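Local coordinates for MsStt7d protein (Micromonas, PDB 4IX3) that probably transfers phosphate from ATP to protein substrates, this piece being the catalytic kinase domain of a state transition kinase homolog, at residues B[31-37]-B[48-53]. Residues are numbered along the deposited sequence; the frame is centred on the assembly and turned at random.
Sequences GNFGTVF and VLKNAK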
loop_
_atom_site.group_PDB
_atom_site.type_symbol
_atom_site.label_atom_id
_atom_site.label_comp_id
_atom_site.label_asym_id
_atom_site.label_seq_id
_atom_site.Cartn_x
_atom_site.Cartn_y
_atom_site.Cartn_z
ATOM N N GLY B 31 -2.175 0.149 4.792
ATOM C CA GLY B 31 -2.583 -1.031 4.052
ATOM C C GLY B 31 -2.216 -0.667 2.641
ATOM O O GLY B 31 -1.214 0.008 2.426
ATOM N N ASN B 32 -3.048 -1.026 1.675
ATOM C CA ASN B 32 -2.693 -0.725 0.302
ATOM C C ASN B 32 -3.035 0.714 -0.076
ATOM O O ASN B 32 -2.327 1.287 -0.909
ATOM C CB ASN B 32 -3.330 -1.723 -0.679
ATOM C CG ASN B 32 -2.810 -3.153 -0.485
ATOM O OD1 ASN B 32 -1.655 -3.360 -0.093
ATOM N ND2 ASN B 32 -3.661 -4.141 -0.729
ATOM N N PHE B 33 -4.158 1.244 0.393
ATOM C CA PHE B 33 -4.615 2.540 -0.101
ATOM C C PHE B 33 -4.912 3.548 1.000
ATOM O O PHE B 33 -5.223 4.683 0.659
ATOM C CB PHE B 33 -5.804 2.407 -1.046
ATOM C CG PHE B 33 -7.033 1.865 -0.350
ATOM C CD1 PHE B 33 -7.865 2.697 0.391
ATOM C CD2 PHE B 33 -7.354 0.507 -0.425
ATOM C CE1 PHE B 33 -9.017 2.195 0.991
ATOM C CE2 PHE B 33 -8.455 -0.004 0.198
ATOM C CZ PHE B 33 -9.301 0.849 0.900
ATOM N N GLY B 34 -4.836 3.125 2.262
ATOM C CA GLY B 34 -5.154 3.999 3.397
ATOM C C GLY B 34 -4.275 3.832 4.618
ATOM O O GLY B 34 -3.412 2.934 4.675
ATOM N N THR B 35 -4.482 4.690 5.599
ATOM C CA THR B 35 -3.713 4.662 6.826
ATOM C C THR B 35 -4.674 4.672 7.990
ATOM O O THR B 35 -5.621 5.475 8.008
ATOM C CB THR B 35 -2.761 5.873 6.933
ATOM O OG1 THR B 35 -2.008 5.963 5.703
ATOM C CG2 THR B 35 -1.789 5.714 8.083
ATOM N N VAL B 36 -4.474 3.767 8.940
ATOM C CA VAL B 36 -5.329 3.643 10.135
ATOM C C VAL B 36 -4.564 4.219 11.322
ATOM O O VAL B 36 -3.378 3.937 11.493
ATOM C CB VAL B 36 -5.769 2.173 10.377
ATOM C CG1 VAL B 36 -6.609 2.117 11.644
ATOM C CG2 VAL B 36 -6.551 1.658 9.176
ATOM N N PHE B 37 -5.243 5.023 12.130
ATOM C CA PHE B 37 -4.694 5.566 13.351
ATOM C C PHE B 37 -5.614 5.215 14.536
ATOM O O PHE B 37 -6.805 5.022 14.357
ATOM C CB PHE B 37 -4.688 7.097 13.263
ATOM C CG PHE B 37 -3.836 7.653 12.163
ATOM C CD1 PHE B 37 -2.572 8.115 12.439
ATOM C CD2 PHE B 37 -4.334 7.762 10.880
ATOM C CE1 PHE B 37 -1.784 8.608 11.412
ATOM C CE2 PHE B 37 -3.576 8.324 9.845
ATOM C CZ PHE B 37 -2.305 8.755 10.134
ATOM N N VAL B 48 -10.874 3.856 16.100
ATOM C CA VAL B 48 -9.864 3.688 15.051
ATOM C C VAL B 48 -10.353 4.540 13.881
ATOM O O VAL B 48 -11.541 4.636 13.628
ATOM C CB VAL B 48 -9.735 2.196 14.705
ATOM C CG1 VAL B 48 -8.996 1.993 13.407
ATOM C CG2 VAL B 48 -9.003 1.478 15.819
ATOM N N LEU B 49 -9.414 5.174 13.188
ATOM C CA LEU B 49 -9.688 6.205 12.186
ATOM C C LEU B 49 -8.885 5.859 10.935
ATOM O O LEU B 49 -7.718 5.502 11.049
ATOM C CB LEU B 49 -9.169 7.563 12.698
ATOM C CG LEU B 49 -9.991 8.138 13.866
ATOM C CD1 LEU B 49 -9.125 9.071 14.692
ATOM C CD2 LEU B 49 -11.251 8.764 13.298
ATOM N N LYS B 50 -9.495 5.976 9.777
ATOM C CA LYS B 50 -8.766 5.685 8.525
ATOM C C LYS B 50 -8.951 6.813 7.543
ATOM O O LYS B 50 -10.087 7.270 7.338
ATOM C CB LYS B 50 -9.307 4.398 7.855
ATOM C CG LYS B 50 -8.489 3.975 6.621
ATOM C CD LYS B 50 -8.928 2.599 6.100
ATOM C CE LYS B 50 -8.080 2.209 4.923
ATOM N NZ LYS B 50 -8.516 0.856 4.388
ATOM N N ASN B 51 -7.854 7.185 6.861
ATOM C CA ASN B 51 -7.982 8.079 5.711
ATOM C C ASN B 51 -7.270 7.450 4.499
ATOM O O ASN B 51 -6.696 6.352 4.616
ATOM C CB ASN B 51 -7.466 9.496 6.007
ATOM C CG ASN B 51 -5.946 9.569 6.119
ATOM O OD1 ASN B 51 -5.255 8.535 6.248
ATOM N ND2 ASN B 51 -5.416 10.804 6.087
ATOM N N ALA B 52 -7.381 8.079 3.336
ATOM C CA ALA B 52 -6.727 7.587 2.117
ATOM C C ALA B 52 -5.250 7.981 2.143
ATOM O O ALA B 52 -4.871 9.032 2.683
ATOM C CB ALA B 52 -7.423 8.163 0.886
ATOM N N LYS B 53 -4.399 7.167 1.519
ATOM C CA LYS B 53 -3.005 7.571 1.221
ATOM C C LYS B 53 -3.027 8.569 0.074
ATOM O O LYS B 53 -3.635 8.291 -0.969
ATOM C CB LYS B 53 -2.181 6.325 0.836
ATOM C CG LYS B 53 -1.888 5.482 2.088
ATOM C CD LYS B 53 -1.108 4.215 1.723
ATOM C CE LYS B 53 0.352 4.488 1.456
ATOM N NZ LYS B 53 0.967 3.134 1.386
HETATM O O HOH W 1 0.423 1.769 -0.531
HETATM O O HOH W 2 -5.764 0.108 3.008
HETATM O O HOH W 3 -2.837 8.465 4.987
#
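Thr-35 and Phe-37 pair with Asn-51 and Leu-49 as the hydrogen-bonded pairs of an antiparallel hairpin, strand 34-41 against strand 45-52, in the N-terminal lobe. Asn-51 N meets Thr-35 O at 3.0 Å; Phe-37 N reaches Leu-49 O at 2.7 Å. One more rung, Lys-53 N to Phe-33 O at 2.8 Å, ties in the turn of 31-33. Residues 31-34 form part of the glycine-rich loop, and strand 45-52 carries the ATP-site lysine, of the protein kinase fold; Gly-31 and Lys-50 bind ADP in another structure of this protein. Lys-50, fully extended with CG anti to its N (chi1 -174°), runs past Val-36 CG2 and brings CE to 3.8 Å from Gly-34 CA, where a side chain would collide with CE. Its NZ lies obliquely 3.6 Å from Phe-33 CZ and forms a salt bridge with Glu-66 of helix 59-76. A methionine in its place would probably leave Glu-66 without its positive partner. On the face bearing Thr-35, Phe-37 and Asn-51, Asn-51 OD1 lies in plane at the Phe-37 ring edge, while a water bridges OD1, Thr-35 OG1 and Ala-52 O. Lys-53 NZ hydrogen-bonds to Ser-30 O of the second subunit.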